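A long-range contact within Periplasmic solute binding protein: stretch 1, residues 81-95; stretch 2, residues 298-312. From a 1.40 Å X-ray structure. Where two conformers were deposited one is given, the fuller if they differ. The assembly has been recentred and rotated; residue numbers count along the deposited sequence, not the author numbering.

Stretch 1 (81-95) DLNKQKDILGLGDFP
Stretch 2, residues 298-312: HPKEAAMLMNFMLSN

The most unusual feature of this contact is that its polar end is joined through water: no clear direct hydrogen bond crosses between the stretches, yet two waters tie the carbonyl of Leu89 to Ser311. Water 1 donates to Leu89 O (2.8 Å) and lies 2.9 Å from Ser311 OG; water 2 is hydrogen-bonded to Leu89 O (3.0 Å), Asp93 OD2 (2.7 Å) and Ser311 OG (2.7 Å). The small hydroxyl of Ser311, on an m rotamer, reaches both waters.

Stretch 2 is a regular helix, 299-310, with His298 at its N-cap. Stretch 1 is broken: a 3-10 segment (82-84), Gln85 as N-cap, a short helix (86-89), then Gly90 at phi/psi 61/49, a positive phi that favours glycine, and a second 3-10 segment (91-93). Register is set by CA-CA distances of 6.2 Å for Ile88 and Met304 and 5.0 Å for Leu89 and Asn307. Contacts advance in the same direction along both chains: Gln85 meets Pro299 to Ala303, Leu89 meets Ala303 to Asn307, and Phe94 meets Leu310 and Ser311.

Ala303 points its CB toward stretch 1, and its small methyl sits among three side chains: Gln85 CB (chi1 m, chi2 m) lies 3.9 Å from Ala303 CB, Ile88 CG2 lies 3.8 Å from it, and Leu89 CD2 lies 3.9 Å from it. Ile88 (m, m) also packs CG2 3.8 Å from Met304 CG, although the CA-to-CB bond of Met304 points away, while Ile88 CD1 lies 3.3 Å from Lys300 NZ.

Leu89 (m, t) sets CD2 4.0 Å from Met306 CB. Met306 (m, t, p), its CB pointing toward stretch 1, brings CE to 4.0 Å from Leu82 CD1 (Leu82 is m, t), widening the buried apolar patch. Phe94, chi1 m and chi2 84°, packs at the water end: Phe94 CZ lies 4.2 Å from Leu310 CB, which meets the ring at its edge.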

# COMPACT_ATOMS: atom_id res chain seq x y z
N ASP A 81 0.16 -19.90 14.16
CA ASP A 81 1.10 -20.29 13.11
C ASP A 81 0.38 -21.04 11.98
O ASP A 81 0.00 -22.21 12.12
CB ASP A 81 2.20 -21.15 13.71
CG ASP A 81 3.23 -21.61 12.71
OD1 ASP A 81 3.19 -21.22 11.52
OD2 ASP A 81 4.10 -22.40 13.15
N LEU A 82 0.22 -20.36 10.85
CA LEU A 82 -0.53 -20.93 9.72
C LEU A 82 0.11 -22.16 9.08
O LEU A 82 -0.57 -22.92 8.40
CB LEU A 82 -0.77 -19.89 8.64
CG LEU A 82 -1.58 -18.66 9.07
CD1 LEU A 82 -1.79 -17.76 7.86
CD2 LEU A 82 -2.93 -19.00 9.66
N ASN A 83 1.40 -22.39 9.33
CA ASN A 83 2.01 -23.65 8.90
C ASN A 83 1.32 -24.86 9.53
O ASN A 83 1.37 -25.95 8.96
CB ASN A 83 3.53 -23.71 9.16
CG ASN A 83 4.32 -22.65 8.40
OD1 ASN A 83 5.26 -22.03 8.95
ND2 ASN A 83 3.99 -22.47 7.15
N LYS A 84 0.68 -24.67 10.68
CA LYS A 84 -0.12 -25.74 11.32
C LYS A 84 -1.38 -26.13 10.54
O LYS A 84 -1.97 -27.17 10.81
CB LYS A 84 -0.50 -25.35 12.75
CG LYS A 84 0.68 -25.20 13.67
CD LYS A 84 0.16 -24.70 15.00
CE LYS A 84 1.22 -24.58 16.07
NZ LYS A 84 0.47 -24.21 17.31
N GLN A 85 -1.78 -25.30 9.59
CA GLN A 85 -2.94 -25.57 8.74
C GLN A 85 -2.55 -25.58 7.27
O GLN A 85 -3.34 -25.20 6.40
CB GLN A 85 -4.04 -24.55 9.00
CG GLN A 85 -4.53 -24.57 10.44
CD GLN A 85 -5.29 -25.83 10.86
OE1 GLN A 85 -5.43 -26.09 12.07
NE2 GLN A 85 -5.80 -26.59 9.91
N LYS A 86 -1.33 -26.02 7.01
CA LYS A 86 -0.80 -26.07 5.64
C LYS A 86 -1.75 -26.74 4.64
O LYS A 86 -1.94 -26.24 3.53
CB LYS A 86 0.58 -26.76 5.59
CG LYS A 86 1.01 -27.08 4.17
CD LYS A 86 2.51 -27.20 3.98
CE LYS A 86 2.95 -26.46 2.72
NZ LYS A 86 4.01 -25.44 2.97
N ASP A 87 -2.32 -27.87 5.02
CA ASP A 87 -3.17 -28.64 4.09
C ASP A 87 -4.52 -27.98 3.82
O ASP A 87 -4.96 -27.90 2.67
CB ASP A 87 -3.37 -30.08 4.59
CG ASP A 87 -2.08 -30.88 4.58
OD1 ASP A 87 -1.23 -30.63 3.70
OD2 ASP A 87 -1.92 -31.75 5.46
N ILE A 88 -5.16 -27.51 4.88
CA ILE A 88 -6.44 -26.80 4.74
C ILE A 88 -6.26 -25.53 3.91
O ILE A 88 -7.06 -25.25 3.01
CB ILE A 88 -7.06 -26.47 6.12
CG1 ILE A 88 -7.49 -27.74 6.85
CG2 ILE A 88 -8.24 -25.50 5.97
CD1 ILE A 88 -8.78 -28.35 6.36
N LEU A 89 -5.19 -24.79 4.19
CA LEU A 89 -4.93 -23.54 3.45
C LEU A 89 -4.38 -23.76 2.03
O LEU A 89 -4.43 -22.86 1.21
CB LEU A 89 -3.97 -22.64 4.24
CG LEU A 89 -4.52 -22.12 5.57
CD1 LEU A 89 -3.41 -21.51 6.40
CD2 LEU A 89 -5.65 -21.13 5.31
N GLY A 90 -3.84 -24.93 1.75
CA GLY A 90 -3.21 -25.15 0.46
C GLY A 90 -2.03 -24.22 0.24
O GLY A 90 -1.92 -23.58 -0.80
N LEU A 91 -1.15 -24.14 1.24
CA LEU A 91 -0.04 -23.18 1.19
C LEU A 91 0.86 -23.36 -0.04
O LEU A 91 1.43 -22.40 -0.53
CB LEU A 91 0.78 -23.21 2.48
CG LEU A 91 0.04 -22.69 3.73
CD1 LEU A 91 0.97 -22.71 4.93
CD2 LEU A 91 -0.52 -21.29 3.53
N GLY A 92 0.94 -24.60 -0.54
CA GLY A 92 1.72 -24.93 -1.75
C GLY A 92 1.24 -24.25 -3.02
O GLY A 92 1.98 -24.16 -3.98
N ASP A 93 0.00 -23.74 -3.01
CA ASP A 93 -0.52 -22.97 -4.15
C ASP A 93 0.02 -21.55 -4.25
O ASP A 93 -0.03 -20.94 -5.33
CB ASP A 93 -2.04 -22.84 -4.09
CG ASP A 93 -2.76 -24.14 -4.36
OD1 ASP A 93 -2.17 -25.09 -4.92
OD2 ASP A 93 -3.96 -24.19 -4.01
N PHE A 94 0.51 -21.02 -3.13
CA PHE A 94 0.91 -19.61 -3.04
C PHE A 94 2.38 -19.42 -3.38
O PHE A 94 3.19 -20.30 -3.11
CB PHE A 94 0.59 -19.04 -1.65
CG PHE A 94 -0.88 -18.95 -1.38
CD1 PHE A 94 -1.56 -20.05 -0.91
CD2 PHE A 94 -1.59 -17.78 -1.64
CE1 PHE A 94 -2.91 -20.01 -0.68
CE2 PHE A 94 -2.97 -17.75 -1.40
CZ PHE A 94 -3.62 -18.84 -0.92
N PRO A 95 2.71 -18.29 -3.98
CA PRO A 95 4.10 -18.09 -4.34
C PRO A 95 4.99 -18.13 -3.09
O PRO A 95 4.66 -17.47 -2.10
CB PRO A 95 4.10 -16.70 -4.98
CG PRO A 95 2.70 -16.51 -5.46
CD PRO A 95 1.85 -17.18 -4.42
N HIS A 298 -11.12 -22.30 17.33
CA HIS A 298 -11.52 -22.96 16.09
C HIS A 298 -10.55 -22.61 14.93
O HIS A 298 -10.97 -22.16 13.87
CB HIS A 298 -12.95 -22.52 15.71
CG HIS A 298 -13.99 -22.81 16.75
ND1 HIS A 298 -14.40 -24.09 17.04
CD2 HIS A 298 -14.71 -21.99 17.54
CE1 HIS A 298 -15.31 -24.05 17.99
NE2 HIS A 298 -15.52 -22.79 18.31
N PRO A 299 -9.24 -22.83 15.12
CA PRO A 299 -8.30 -22.45 14.06
C PRO A 299 -8.51 -23.21 12.76
O PRO A 299 -8.29 -22.67 11.69
CB PRO A 299 -6.94 -22.79 14.67
CG PRO A 299 -7.23 -23.85 15.70
CD PRO A 299 -8.53 -23.38 16.29
N LYS A 300 -8.95 -24.45 12.84
CA LYS A 300 -9.23 -25.20 11.62
C LYS A 300 -10.35 -24.53 10.79
O LYS A 300 -10.20 -24.33 9.59
CB LYS A 300 -9.61 -26.61 11.99
CG LYS A 300 -9.90 -27.45 10.78
CD LYS A 300 -10.23 -28.86 11.20
CE LYS A 300 -9.79 -29.78 10.10
NZ LYS A 300 -10.57 -29.42 8.89
N GLU A 301 -11.46 -24.21 11.44
CA GLU A 301 -12.60 -23.56 10.78
C GLU A 301 -12.22 -22.17 10.27
O GLU A 301 -12.63 -21.76 9.18
CB GLU A 301 -13.82 -23.52 11.72
CG GLU A 301 -14.45 -24.88 12.00
CD GLU A 301 -13.79 -25.72 13.08
OE1 GLU A 301 -12.81 -25.30 13.73
OE2 GLU A 301 -14.28 -26.85 13.25
N ALA A 302 -11.43 -21.45 11.05
CA ALA A 302 -10.89 -20.17 10.60
C ALA A 302 -10.08 -20.33 9.30
O ALA A 302 -10.28 -19.60 8.32
CB ALA A 302 -10.00 -19.55 11.70
N ALA A 303 -9.20 -21.31 9.29
CA ALA A 303 -8.42 -21.64 8.09
C ALA A 303 -9.32 -22.06 6.92
O ALA A 303 -9.04 -21.71 5.76
CB ALA A 303 -7.41 -22.72 8.38
N MET A 304 -10.36 -22.83 7.21
CA MET A 304 -11.33 -23.22 6.16
C MET A 304 -11.97 -21.98 5.53
O MET A 304 -12.18 -21.92 4.31
CB MET A 304 -12.41 -24.18 6.70
CG MET A 304 -11.90 -25.55 7.10
SD MET A 304 -13.07 -26.58 8.10
CE MET A 304 -14.35 -26.84 6.84
N LEU A 305 -12.33 -21.00 6.34
CA LEU A 305 -12.93 -19.77 5.81
C LEU A 305 -11.92 -19.02 4.92
O LEU A 305 -12.23 -18.55 3.82
CB LEU A 305 -13.41 -18.87 6.93
CG LEU A 305 -13.98 -17.50 6.55
CD1 LEU A 305 -15.10 -17.60 5.52
CD2 LEU A 305 -14.38 -16.74 7.82
N MET A 306 -10.69 -18.93 5.39
CA MET A 306 -9.63 -18.27 4.63
C MET A 306 -9.39 -18.98 3.29
O MET A 306 -9.33 -18.33 2.23
CB MET A 306 -8.34 -18.20 5.43
CG MET A 306 -8.43 -17.24 6.61
SD MET A 306 -7.06 -17.38 7.88
CE MET A 306 -5.61 -17.31 6.81
N ASN A 307 -9.27 -20.30 3.33
CA ASN A 307 -9.10 -21.05 2.09
C ASN A 307 -10.27 -20.84 1.14
O ASN A 307 -10.10 -20.73 -0.07
CB ASN A 307 -8.91 -22.52 2.37
CG ASN A 307 -8.75 -23.32 1.10
OD1 ASN A 307 -7.68 -23.30 0.48
ND2 ASN A 307 -9.80 -23.99 0.70
N PHE A 308 -11.48 -20.81 1.69
CA PHE A 308 -12.66 -20.63 0.86
C PHE A 308 -12.60 -19.31 0.10
O PHE A 308 -12.86 -19.24 -1.11
CB PHE A 308 -13.93 -20.76 1.69
CG PHE A 308 -15.19 -20.81 0.87
CD1 PHE A 308 -15.82 -19.65 0.47
CD2 PHE A 308 -15.69 -22.03 0.45
CE1 PHE A 308 -16.95 -19.70 -0.31
CE2 PHE A 308 -16.83 -22.09 -0.32
CZ PHE A 308 -17.46 -20.92 -0.70
N MET A 309 -12.23 -18.26 0.82
CA MET A 309 -12.11 -16.91 0.24
C MET A 309 -11.00 -16.79 -0.82
O MET A 309 -11.17 -16.11 -1.84
CB MET A 309 -11.89 -15.86 1.35
CG MET A 309 -13.11 -15.64 2.26
SD MET A 309 -12.90 -14.29 3.51
CE MET A 309 -14.63 -13.87 3.77
N LEU A 310 -9.87 -17.42 -0.56
CA LEU A 310 -8.66 -17.20 -1.38
C LEU A 310 -8.43 -18.22 -2.49
O LEU A 310 -7.70 -17.96 -3.45
CB LEU A 310 -7.42 -17.11 -0.48
CG LEU A 310 -7.41 -15.97 0.54
CD1 LEU A 310 -6.05 -15.91 1.24
CD2 LEU A 310 -7.81 -14.63 -0.03
N SER A 311 -9.04 -19.38 -2.35
CA SER A 311 -8.78 -20.51 -3.26
C SER A 311 -10.01 -21.19 -3.82
O SER A 311 -9.95 -21.71 -4.94
CB SER A 311 -7.86 -21.52 -2.56
OG SER A 311 -6.60 -20.93 -2.22
N ASN A 312 -11.11 -21.26 -3.08
CA ASN A 312 -12.30 -21.95 -3.56
C ASN A 312 -12.95 -21.09 -4.65
O ASN A 312 -13.17 -19.92 -4.44
CB ASN A 312 -13.29 -22.19 -2.42
CG ASN A 312 -14.50 -23.02 -2.84
OD1 ASN A 312 -15.26 -22.64 -3.72
ND2 ASN A 312 -14.70 -24.15 -2.17
O HOH W 1 -6.12 -20.71 0.67
O HOH W 2 -4.89 -23.02 -1.72